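Side-chain contacts in tryptophane-5-halogenase (Microbispora sp. ATCC PTA-5024, PDB 5UAO), which catalyses the flavin-dependent chlorination of a lanthipeptide tryptophan at its 5 position during the biosynthesis of NAI-107: residues A58-A63 with L223-Y228; V32-G37 with L43-L48; A202-D207 with R235-E240. All coordinates share one frame; numbering follows the deposited sequence.

Interaction 1 (A58-A63 with L223-Y228). With FAD (flavin-adenine dinucleotide), chain E.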
loop_
_atom_site.group_PDB
_atom_site.type_symbol
_atom_site.label_atom_id
_atom_site.label_comp_id
_atom_site.label_asym_id
_atom_site.label_seq_id
_atom_site.Cartn_x
_atom_site.Cartn_y
_atom_site.Cartn_z
ATOM N N ALA A 58 9.548 -0.170 33.394
ATOM C CA ALA A 58 9.863 0.955 34.271
ATOM C C ALA A 58 9.746 2.218 33.446
ATOM O O ALA A 58 10.190 2.219 32.296
ATOM C CB ALA A 58 11.287 0.809 34.779
ATOM N N LEU A 59 9.111 3.255 33.975
ATOM C CA LEU A 59 9.095 4.539 33.375
ATOM C C LEU A 59 9.996 5.494 34.176
ATOM O O LEU A 59 9.739 5.703 35.362
ATOM C CB LEU A 59 7.641 5.077 33.267
ATOM C CG LEU A 59 7.515 6.334 32.382
ATOM C CD1 LEU A 59 6.220 6.409 31.576
ATOM C CD2 LEU A 59 7.671 7.619 33.196
ATOM N N VAL A 60 10.981 6.117 33.486
ATOM C CA VAL A 60 11.958 7.056 34.038
ATOM C C VAL A 60 11.667 8.485 33.568
ATOM O O VAL A 60 11.537 8.746 32.382
ATOM C CB VAL A 60 13.394 6.697 33.606
ATOM C CG1 VAL A 60 14.456 7.670 34.177
ATOM C CG2 VAL A 60 13.752 5.230 33.922
ATOM N N GLU A 61 11.503 9.413 34.484
ATOM C CA GLU A 61 11.263 10.799 34.100
ATOM C C GLU A 61 11.796 11.803 35.123
ATOM O O GLU A 61 11.906 11.532 36.347
ATOM C CB GLU A 61 9.787 11.085 33.857
ATOM C CG GLU A 61 8.909 10.882 35.055
ATOM C CD GLU A 61 7.465 11.294 34.876
ATOM O OE1 GLU A 61 7.163 12.296 34.202
ATOM O OE2 GLU A 61 6.606 10.614 35.438
ATOM N N SER A 62 12.139 12.956 34.585
ATOM C CA SER A 62 12.780 14.006 35.329
ATOM C C SER A 62 11.707 14.962 35.775
ATOM O O SER A 62 11.030 15.568 34.948
ATOM C CB SER A 62 13.783 14.748 34.402
ATOM O OG SER A 62 14.438 15.812 35.074
ATOM N N ALA A 63 11.591 15.166 37.070
ATOM C CA ALA A 63 10.703 16.186 37.565
ATOM C C ALA A 63 11.170 17.571 37.120
ATOM O O ALA A 63 10.415 18.542 37.196
ATOM C CB ALA A 63 10.653 16.109 39.070
ATOM N N LEU A 223 21.229 3.118 35.776
ATOM C CA LEU A 223 20.033 2.365 35.410
ATOM C C LEU A 223 20.370 1.439 34.211
ATOM O O LEU A 223 21.101 1.828 33.260
ATOM C CB LEU A 223 18.932 3.343 35.058
ATOM C CG LEU A 223 18.676 4.492 36.030
ATOM C CD1 LEU A 223 17.710 5.454 35.368
ATOM C CD2 LEU A 223 18.107 3.904 37.340
ATOM N N HIS A 224 19.855 0.225 34.251
ATOM C CA HIS A 224 20.116 -0.733 33.199
ATOM C C HIS A 224 18.844 -1.427 32.871
ATOM O O HIS A 224 18.183 -1.938 33.794
ATOM C CB HIS A 224 21.112 -1.839 33.629
ATOM C CG HIS A 224 21.264 -2.928 32.593
ATOM N ND1 HIS A 224 22.194 -2.865 31.570
ATOM C CD2 HIS A 224 20.561 -4.072 32.387
ATOM C CE1 HIS A 224 22.085 -3.940 30.808
ATOM N NE2 HIS A 224 21.095 -4.682 31.276
ATOM N N TYR A 225 18.567 -1.594 31.578
ATOM C CA TYR A 225 17.371 -2.342 31.103
ATOM C C TYR A 225 17.772 -3.160 29.894
ATOM O O TYR A 225 18.764 -2.854 29.190
ATOM C CB TYR A 225 16.153 -1.417 30.747
ATOM C CG TYR A 225 15.770 -0.488 31.887
ATOM C CD1 TYR A 225 15.085 -0.958 33.000
ATOM C CD2 TYR A 225 16.202 0.822 31.905
ATOM C CE1 TYR A 225 14.833 -0.142 34.089
ATOM C CE2 TYR A 225 15.940 1.651 32.970
ATOM C CZ TYR A 225 15.229 1.147 34.048
ATOM O OH TYR A 225 15.014 2.003 35.051
ATOM N N ASP A 226 17.001 -4.173 29.584
ATOM C CA ASP A 226 17.302 -4.986 28.402
ATOM C C ASP A 226 16.971 -4.244 27.100
ATOM O O ASP A 226 17.635 -4.416 26.113
ATOM C CB ASP A 226 16.580 -6.338 28.446
ATOM C CG ASP A 226 17.027 -7.227 29.643
ATOM O OD1 ASP A 226 18.246 -7.272 29.972
ATOM O OD2 ASP A 226 16.142 -7.897 30.217
ATOM N N PHE A 227 15.967 -3.380 27.145
ATOM C CA PHE A 227 15.574 -2.581 25.998
ATOM C C PHE A 227 15.179 -1.195 26.493
ATOM O O PHE A 227 14.569 -1.071 27.541
ATOM C CB PHE A 227 14.379 -3.216 25.255
ATOM C CG PHE A 227 14.169 -2.667 23.865
ATOM C CD1 PHE A 227 14.857 -3.215 22.760
ATOM C CD2 PHE A 227 13.328 -1.602 23.656
ATOM C CE1 PHE A 227 14.673 -2.722 21.474
ATOM C CE2 PHE A 227 13.109 -1.101 22.368
ATOM C CZ PHE A 227 13.814 -1.647 21.274
ATOM N N TYR A 228 15.466 -0.171 25.698
ATOM C CA TYR A 228 15.104 1.206 26.046
ATOM C C TYR A 228 14.142 1.818 25.011
ATOM O O TYR A 228 14.404 1.745 23.791
ATOM C CB TYR A 228 16.382 2.079 26.066
ATOM C CG TYR A 228 17.448 1.543 27.000
ATOM C CD1 TYR A 228 18.275 0.504 26.603
ATOM C CD2 TYR A 228 17.577 2.041 28.276
ATOM C CE1 TYR A 228 19.185 -0.018 27.471
ATOM C CE2 TYR A 228 18.500 1.500 29.169
ATOM C CZ TYR A 228 19.297 0.511 28.779
ATOM O OH TYR A 228 20.253 -0.016 29.698
HETATM P PA FAD E . 7.409 15.455 25.958
HETATM O O1A FAD E . 5.949 15.744 26.309
HETATM O O2A FAD E . 8.396 16.563 25.544
HETATM O O5B FAD E . 8.066 14.539 27.105
HETATM C C5B FAD E . 9.450 14.311 27.278
HETATM C C4B FAD E . 9.625 13.578 28.596
HETATM O O4B FAD E . 11.005 13.208 28.529
HETATM C C3B FAD E . 9.432 14.377 29.901
HETATM O O3B FAD E . 8.718 13.583 30.975
HETATM C C2B FAD E . 10.865 14.693 30.342
HETATM O O2B FAD E . 11.055 14.894 31.801
HETATM C C1B FAD E . 11.592 13.457 29.810
HETATM N N9A FAD E . 13.052 13.691 29.704
HETATM C C8A FAD E . 13.688 14.489 28.795
HETATM N N7A FAD E . 15.032 14.427 29.005
HETATM C C5A FAD E . 15.231 13.604 30.065
HETATM C C6A FAD E . 16.402 13.179 30.822
HETATM N N6A FAD E . 17.643 13.613 30.450
HETATM N N1A FAD E . 16.206 12.330 31.821
HETATM C C2A FAD E . 14.990 11.872 32.177
HETATM N N3A FAD E . 13.882 12.249 31.538
HETATM C C4A FAD E . 13.958 13.102 30.499
HETATM N N1 FAD E . -0.371 15.930 18.973
HETATM C C2 FAD E . -1.682 15.565 18.770
HETATM O O2 FAD E . -2.001 14.337 18.663
HETATM N N3 FAD E . -2.671 16.495 18.695
HETATM C C4 FAD E . -2.451 17.820 18.812
HETATM O O4 FAD E . -3.442 18.608 18.708
HETATM C C4X FAD E . -1.037 18.270 19.040
HETATM N N5 FAD E . -0.672 19.581 19.111
HETATM C C5X FAD E . 0.610 19.969 19.314
HETATM C C6 FAD E . 0.909 21.324 19.377
HETATM C C7 FAD E . 2.210 21.763 19.547
HETATM C C7M FAD E . 2.569 23.216 19.648
HETATM C C8 FAD E . 3.285 20.790 19.722
HETATM C C8M FAD E . 4.702 21.286 19.923
HETATM C C9 FAD E . 2.992 19.439 19.650
HETATM C C9A FAD E . 1.700 18.955 19.431
HETATM N N10 FAD E . 1.394 17.553 19.334
HETATM C C10 FAD E . 0.020 17.215 19.120
HETATM C "C1'" FAD E . 2.349 16.419 19.530
HETATM C "C2'" FAD E . 2.004 15.919 21.014
HETATM O "O2'" FAD E . 2.095 17.129 21.756
HETATM C "C3'" FAD E . 2.828 15.117 22.084
HETATM O "O3'" FAD E . 2.456 15.133 23.513
HETATM C "C4'" FAD E . 4.079 15.892 22.377
HETATM O "O4'" FAD E . 4.208 17.038 21.482
HETATM C "C5'" FAD E . 5.194 14.848 22.438
HETATM O "O5'" FAD E . 5.073 14.071 23.594
HETATM P P FAD E . 6.491 13.425 24.093
HETATM O O1P FAD E . 7.215 12.860 22.947
HETATM O O2P FAD E . 6.018 12.473 25.184
HETATM O O3P FAD E . 7.491 14.524 24.614
#
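Ala58 and Val60, alternate residues of strand 56-61 whose side chains point toward the 223-228 segment, meet Tyr225 and Leu223 by van der Waals contact alone. The methyl of Ala58 lies against the far end of the phenol, with CB 3.7 Å from Tyr225 CE1. Val60 divides its branches between two partners: CG1, anti to the backbone N (chi1 -180°), meets Leu223 CD1 tip to tip at 4.1 Å, while CG2 reaches Tyr225 OH at 3.6 Å. Both methyls approach the Tyr225 ring obliquely.

No hydrogen bond crosses the contact; one lies inside 223-228, where Tyr225 N donates to Tyr228 OH (3.0 Å, 167°), a nearly straight bond that ties the turn between strands 222-223 and 227-230. Tyr228 CE2 sits at the edge of the Tyr225 ring, in its plane, and Tyr225 CB rests over one face of the Tyr228 ring near its rim. An alanine in place of Tyr225 would leave the methyls of Ala58 and Val60 without their aromatic cover and is likely to open a gap beside the strand.

Further along, Glu61 OE1 comes within 3.8 Å of FAD O3B on the adenosine ribose, its OE2 being bound by His196 and Tyr42. In the mixed sheet of a probable Rossmann-type FAD-binding fold, strand 56-61 thus packs its apolar middle on Tyr225 and Leu223 and turns polar toward the cofactor ribose.

Interaction 2 (V32-G37 with L43-L48). With FAD (flavin-adenine dinucleotide), chain E.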
loop_
_atom_site.group_PDB
_atom_site.type_symbol
_atom_site.label_atom_id
_atom_site.label_comp_id
_atom_site.label_asym_id
_atom_site.label_seq_id
_atom_site.Cartn_x
_atom_site.Cartn_y
_atom_site.Cartn_z
ATOM N N VAL A 32 12.120 -3.507 30.414
ATOM C CA VAL A 32 12.113 -2.398 29.459
ATOM C C VAL A 32 12.065 -1.113 30.263
ATOM O O VAL A 32 11.294 -0.988 31.222
ATOM C CB VAL A 32 10.906 -2.454 28.505
ATOM C CG1 VAL A 32 10.875 -1.236 27.628
ATOM C CG2 VAL A 32 10.900 -3.735 27.669
ATOM N N GLY A 33 12.955 -0.221 29.905
ATOM C CA GLY A 33 13.033 1.160 30.444
ATOM C C GLY A 33 12.469 2.159 29.412
ATOM O O GLY A 33 13.037 2.364 28.350
ATOM N N VAL A 34 11.329 2.733 29.731
ATOM C CA VAL A 34 10.734 3.808 28.965
ATOM C C VAL A 34 11.213 5.169 29.514
ATOM O O VAL A 34 10.939 5.570 30.681
ATOM C CB VAL A 34 9.217 3.699 29.019
ATOM C CG1 VAL A 34 8.575 4.936 28.342
ATOM C CG2 VAL A 34 8.801 2.353 28.435
ATOM N N ILE A 35 12.001 5.860 28.706
ATOM C CA ILE A 35 12.688 7.029 29.199
ATOM C C ILE A 35 11.947 8.279 28.815
ATOM O O ILE A 35 12.028 8.732 27.658
ATOM C CB ILE A 35 14.109 7.099 28.640
ATOM C CG1 ILE A 35 14.777 5.738 28.842
ATOM C CG2 ILE A 35 14.895 8.232 29.371
ATOM C CD1 ILE A 35 14.668 5.160 30.270
ATOM N N GLY A 36 11.188 8.814 29.767
ATOM C CA GLY A 36 10.293 9.930 29.497
ATOM C C GLY A 36 8.833 9.705 29.867
ATOM O O GLY A 36 8.307 8.621 29.700
ATOM N N GLY A 37 8.202 10.738 30.419
ATOM C CA GLY A 37 6.835 10.651 30.976
ATOM C C GLY A 37 5.799 11.619 30.417
ATOM O O GLY A 37 4.927 12.084 31.119
ATOM N N LEU A 43 1.815 6.137 27.155
ATOM C CA LEU A 43 1.170 5.258 26.245
ATOM C C LEU A 43 2.025 4.063 25.900
ATOM O O LEU A 43 1.519 2.949 25.786
ATOM C CB LEU A 43 0.695 5.995 24.987
ATOM C CG LEU A 43 -0.354 7.095 25.185
ATOM C CD1 LEU A 43 -0.527 7.793 23.889
ATOM C CD2 LEU A 43 -1.735 6.565 25.643
ATOM N N THR A 44 3.329 4.242 25.741
ATOM C CA THR A 44 4.191 3.119 25.468
ATOM C C THR A 44 4.246 2.167 26.642
ATOM O O THR A 44 4.125 0.942 26.433
ATOM C CB THR A 44 5.639 3.578 25.243
ATOM O OG1 THR A 44 5.645 4.489 24.157
ATOM C CG2 THR A 44 6.519 2.426 24.929
ATOM N N ALA A 45 4.415 2.697 27.856
ATOM C CA ALA A 45 4.507 1.826 29.040
ATOM C C ALA A 45 3.188 1.023 29.269
ATOM O O ALA A 45 3.227 -0.164 29.558
ATOM C CB ALA A 45 4.828 2.668 30.265
ATOM N N LEU A 46 2.041 1.670 29.053
ATOM C CA LEU A 46 0.752 0.998 29.199
ATOM C C LEU A 46 0.558 -0.097 28.145
ATOM O O LEU A 46 0.012 -1.141 28.456
ATOM C CB LEU A 46 -0.387 2.012 29.146
ATOM C CG LEU A 46 -0.457 2.854 30.387
ATOM C CD1 LEU A 46 -1.328 4.063 30.149
ATOM C CD2 LEU A 46 -1.067 2.037 31.509
ATOM N N ALA A 47 1.012 0.164 26.904
ATOM C CA ALA A 47 0.918 -0.812 25.826
ATOM C C ALA A 47 1.810 -2.030 26.079
ATOM O O ALA A 47 1.328 -3.178 25.849
ATOM C CB ALA A 47 1.258 -0.185 24.497
ATOM N N LEU A 48 3.052 -1.802 26.574
ATOM C CA LEU A 48 3.922 -2.888 26.898
ATOM C C LEU A 48 3.361 -3.800 27.989
ATOM O O LEU A 48 3.396 -5.023 27.867
ATOM C CB LEU A 48 5.310 -2.426 27.326
ATOM C CG LEU A 48 6.170 -1.890 26.192
ATOM C CD1 LEU A 48 7.256 -0.991 26.824
ATOM C CD2 LEU A 48 6.784 -3.005 25.386
HETATM P PA FAD E . 7.409 15.455 25.958
HETATM O O1A FAD E . 5.949 15.744 26.309
HETATM O O2A FAD E . 8.396 16.563 25.544
HETATM O O5B FAD E . 8.066 14.539 27.105
HETATM C C5B FAD E . 9.450 14.311 27.278
HETATM C C4B FAD E . 9.625 13.578 28.596
HETATM O O4B FAD E . 11.005 13.208 28.529
HETATM C C3B FAD E . 9.432 14.377 29.901
HETATM O O3B FAD E . 8.718 13.583 30.975
HETATM C C2B FAD E . 10.865 14.693 30.342
HETATM O O2B FAD E . 11.055 14.894 31.801
HETATM C C1B FAD E . 11.592 13.457 29.810
HETATM N N9A FAD E . 13.052 13.691 29.704
HETATM C C8A FAD E . 13.688 14.489 28.795
HETATM N N7A FAD E . 15.032 14.427 29.005
HETATM C C5A FAD E . 15.231 13.604 30.065
HETATM C C6A FAD E . 16.402 13.179 30.822
HETATM N N6A FAD E . 17.643 13.613 30.450
HETATM N N1A FAD E . 16.206 12.330 31.821
HETATM C C2A FAD E . 14.990 11.872 32.177
HETATM N N3A FAD E . 13.882 12.249 31.538
HETATM C C4A FAD E . 13.958 13.102 30.499
HETATM N N1 FAD E . -0.371 15.930 18.973
HETATM C C2 FAD E . -1.682 15.565 18.770
HETATM O O2 FAD E . -2.001 14.337 18.663
HETATM N N3 FAD E . -2.671 16.495 18.695
HETATM C C4 FAD E . -2.451 17.820 18.812
HETATM O O4 FAD E . -3.442 18.608 18.708
HETATM C C4X FAD E . -1.037 18.270 19.040
HETATM N N5 FAD E . -0.672 19.581 19.111
HETATM C C5X FAD E . 0.610 19.969 19.314
HETATM C C6 FAD E . 0.909 21.324 19.377
HETATM C C7 FAD E . 2.210 21.763 19.547
HETATM C C7M FAD E . 2.569 23.216 19.648
HETATM C C8 FAD E . 3.285 20.790 19.722
HETATM C C8M FAD E . 4.702 21.286 19.923
HETATM C C9 FAD E . 2.992 19.439 19.650
HETATM C C9A FAD E . 1.700 18.955 19.431
HETATM N N10 FAD E . 1.394 17.553 19.334
HETATM C C10 FAD E . 0.020 17.215 19.120
HETATM C "C1'" FAD E . 2.349 16.419 19.530
HETATM C "C2'" FAD E . 2.004 15.919 21.014
HETATM O "O2'" FAD E . 2.095 17.129 21.756
HETATM C "C3'" FAD E . 2.828 15.117 22.084
HETATM O "O3'" FAD E . 2.456 15.133 23.513
HETATM C "C4'" FAD E . 4.079 15.892 22.377
HETATM O "O4'" FAD E . 4.208 17.038 21.482
HETATM C "C5'" FAD E . 5.194 14.848 22.438
HETATM O "O5'" FAD E . 5.073 14.071 23.594
HETATM P P FAD E . 6.491 13.425 24.093
HETATM O O1P FAD E . 7.215 12.860 22.947
HETATM O O2P FAD E . 6.018 12.473 25.184
HETATM O O3P FAD E . 7.491 14.524 24.614
#
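No ring, amide or other flat side chain takes part where Val32 and Val34 meet Thr44, Ala45 and Leu48; there are no faces or edges to assign, and the contact is made by methyl groups. Leu48 CD1 touches both valines, 3.7 Å from Val32 CG1 and 4.0 Å from Val34 CG2. The Leu48 side chain stands about perpendicular to that of Val32, whereas it runs alongside Val34 in the opposite direction.

Val34 CG2 is shared more widely, since it also lies 4.2 Å from Thr44 CG2 and packs on Ala45. Thr44 serves both needs: its CG2, anti to the backbone N, is turned to the valine, and its OG1 bonds back to Ala40 O in the preceding helical turn. The small Ala45 lets the helix come near, its CA lying 6.5 Å from the CA of Val34. The axes of strand 32-35 and helix 43-48 pass 9.2 Å apart and run nearly antiparallel, at 159°. Val57 of the adjoining strand 56-61 extends the apolar floor beneath Ala45 and Leu48.

Beyond the strand, Gly37 N donates to FAD O3B at 2.9 Å (150°). At the backbone angles of Gly36 any side chain would collide with the carbonyl before it, and would also press on FAD O4B. A tight glycine turn joining a first strand to a helix, with a backbone amide on the cofactor, is consistent with the GxGxxG motif opening the beta-alpha-beta unit of a Rossmann-type FAD-binding fold.

Interaction 3 (A202-D207 with R235-E240)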
loop_
_atom_site.group_PDB
_atom_site.type_symbol
_atom_site.label_atom_id
_atom_site.label_comp_id
_atom_site.label_asym_id
_atom_site.label_seq_id
_atom_site.Cartn_x
_atom_site.Cartn_y
_atom_site.Cartn_z
ATOM N N ALA A 202 21.844 11.816 32.695
ATOM C CA ALA A 202 23.014 12.684 32.350
ATOM C C ALA A 202 23.778 12.121 31.181
ATOM O O ALA A 202 24.322 12.869 30.366
ATOM C CB ALA A 202 24.005 12.797 33.524
ATOM N N GLU A 203 23.911 10.803 31.157
ATOM C CA GLU A 203 24.656 10.158 30.116
ATOM C C GLU A 203 24.034 8.830 29.755
ATOM O O GLU A 203 23.610 8.029 30.593
ATOM C CB GLU A 203 26.090 9.928 30.536
ATOM C CG GLU A 203 26.940 9.390 29.391
ATOM C CD GLU A 203 28.320 8.907 29.842
ATOM O OE1 GLU A 203 28.701 9.158 31.021
ATOM O OE2 GLU A 203 29.007 8.249 29.009
ATOM N N VAL A 204 23.966 8.606 28.462
ATOM C CA VAL A 204 23.551 7.336 27.911
ATOM C C VAL A 204 24.834 6.659 27.534
ATOM O O VAL A 204 25.535 7.107 26.634
ATOM C CB VAL A 204 22.686 7.587 26.696
ATOM C CG1 VAL A 204 22.286 6.292 26.022
ATOM C CG2 VAL A 204 21.528 8.474 27.103
ATOM N N ARG A 205 25.148 5.578 28.238
ATOM C CA ARG A 205 26.389 4.910 28.038
ATOM C C ARG A 205 26.228 3.692 27.156
ATOM O O ARG A 205 25.530 2.745 27.512
ATOM C CB ARG A 205 26.967 4.525 29.384
ATOM C CG ARG A 205 28.435 4.206 29.328
ATOM C CD ARG A 205 29.249 5.254 30.083
ATOM N NE ARG A 205 30.638 5.089 29.711
ATOM C CZ ARG A 205 31.472 6.049 29.308
ATOM N NH1 ARG A 205 31.123 7.342 29.300
ATOM N NH2 ARG A 205 32.708 5.705 28.950
ATOM N N LEU A 206 26.903 3.708 26.014
ATOM C CA LEU A 206 26.904 2.574 25.068
ATOM C C LEU A 206 27.895 1.551 25.563
ATOM O O LEU A 206 28.831 1.915 26.225
ATOM C CB LEU A 206 27.311 3.057 23.668
ATOM C CG LEU A 206 26.524 4.230 23.043
ATOM C CD1 LEU A 206 26.934 4.436 21.605
ATOM C CD2 LEU A 206 25.024 3.997 23.162
ATOM N N ASP A 207 27.707 0.282 25.249
ATOM C CA ASP A 207 28.739 -0.742 25.536
ATOM C C ASP A 207 29.092 -1.516 24.287
ATOM O O ASP A 207 29.772 -2.524 24.357
ATOM C CB ASP A 207 28.299 -1.697 26.632
ATOM C CG ASP A 207 27.110 -2.534 26.214
ATOM O OD1 ASP A 207 26.570 -2.278 25.109
ATOM O OD2 ASP A 207 26.699 -3.418 26.994
ATOM N N ARG A 235 14.717 16.701 22.429
ATOM C CA ARG A 235 16.088 16.432 22.796
ATOM C C ARG A 235 16.644 15.093 22.304
ATOM O O ARG A 235 17.850 14.959 22.123
ATOM C CB ARG A 235 16.214 16.347 24.306
ATOM C CG ARG A 235 16.458 17.647 25.015
ATOM C CD ARG A 235 16.074 17.494 26.510
ATOM N NE ARG A 235 14.851 18.228 26.688
ATOM C CZ ARG A 235 14.673 19.272 27.483
ATOM N NH1 ARG A 235 15.650 19.708 28.281
ATOM N NH2 ARG A 235 13.476 19.874 27.475
ATOM N N SER A 236 15.763 14.098 22.232
ATOM C CA SER A 236 16.048 12.805 21.633
ATOM C C SER A 236 17.398 12.269 22.130
ATOM O O SER A 236 18.345 12.081 21.358
ATOM C CB SER A 236 15.983 12.935 20.101
ATOM O OG SER A 236 16.242 11.668 19.403
ATOM N N LEU A 237 17.468 12.046 23.445
ATOM C CA LEU A 237 18.738 11.782 24.153
ATOM C C LEU A 237 19.387 10.466 23.727
ATOM O O LEU A 237 20.611 10.407 23.526
ATOM C CB LEU A 237 18.483 11.738 25.646
ATOM C CG LEU A 237 19.631 12.120 26.535
ATOM C CD1 LEU A 237 19.733 13.635 26.418
ATOM C CD2 LEU A 237 19.337 11.678 27.962
ATOM N N LEU A 238 18.574 9.401 23.617
ATOM C CA LEU A 238 19.110 8.132 23.201
ATOM C C LEU A 238 19.302 8.019 21.721
ATOM O O LEU A 238 20.426 7.688 21.263
ATOM C CB LEU A 238 18.320 6.948 23.740
ATOM C CG LEU A 238 18.208 6.768 25.256
ATOM C CD1 LEU A 238 17.250 7.754 25.872
ATOM C CD2 LEU A 238 17.735 5.339 25.498
ATOM N N LEU A 239 18.242 8.321 20.959
ATOM C CA LEU A 239 18.263 8.084 19.511
ATOM C C LEU A 239 19.266 8.999 18.763
ATOM O O LEU A 239 20.225 8.540 18.020
ATOM C CB LEU A 239 16.892 8.333 18.928
ATOM C CG LEU A 239 16.763 7.954 17.453
ATOM C CD1 LEU A 239 16.610 6.459 17.362
ATOM C CD2 LEU A 239 15.559 8.693 16.829
ATOM N N GLU A 240 19.042 10.289 18.918
ATOM C CA GLU A 240 19.869 11.287 18.211
ATOM C C GLU A 240 21.181 11.477 18.937
ATOM O O GLU A 240 22.227 11.447 18.299
ATOM C CB GLU A 240 19.189 12.610 18.094
ATOM C CG GLU A 240 19.841 13.600 17.155
ATOM C CD GLU A 240 19.234 14.997 17.239
ATOM O OE1 GLU A 240 17.993 15.205 17.016
ATOM O OE2 GLU A 240 19.994 15.941 17.572
#
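Val204 overlaps two successive leucines of helix 237-242, using both of its branches. CG2 lies 4.0 Å from Leu237 CD2, and the two side chains meet at a slant. Leu238 comes in about perpendicular to the valine, and its branch carbon CG sits 4.2 Å from both Val204 CG1 and CG2, astride the fork. With CG1 anti to the backbone N (chi1 177°), both methyls of Val204 are presented to the helix, while the neighbouring Glu203 turns its CB away from it.

Strand 195-208 belongs to the mixed sheet of the FAD-binding fold, and the helix follows strand 227-230 of the same sheet. Just ahead of Val204 the strand carries a classic beta bulge, with Ala202 and Glu203 both facing Ile216 of strand 211-217. That strand also lends Val212 and Leu215 to the surroundings of Val204.

At the start of the helix, Asp230 OD2 accepts the amide of Leu239 and, weakly, that of Leu238, and Thr232 OG1 accepts that of Leu237. The side chain of Leu237 lies about 4 Å from the bound FAD, placing this leucine between the strand and the cofactor.

All three contacts belong to one mixed sheet, in which strands 195-208, 56-61, 31-35 and 227-230 lie side by side, mutually parallel. Interaction 2 comes first along the chain and closes before the others open; the segments of interactions 1 and 3 then alternate. The centres of interactions 1 and 2 are about 9 Å apart, and strands 31-35 and 56-61 join them through Ala58 O to Val34 N at 2.9 Å, probably a hydrogen bond. The centre of interaction 3 lies about 12 Å from that of interaction 1 (Tyr228 touches Leu238) and about 16 Å from that of interaction 2. Each holds at least one FAD-pocket residue, so these elements also line the cofactor site.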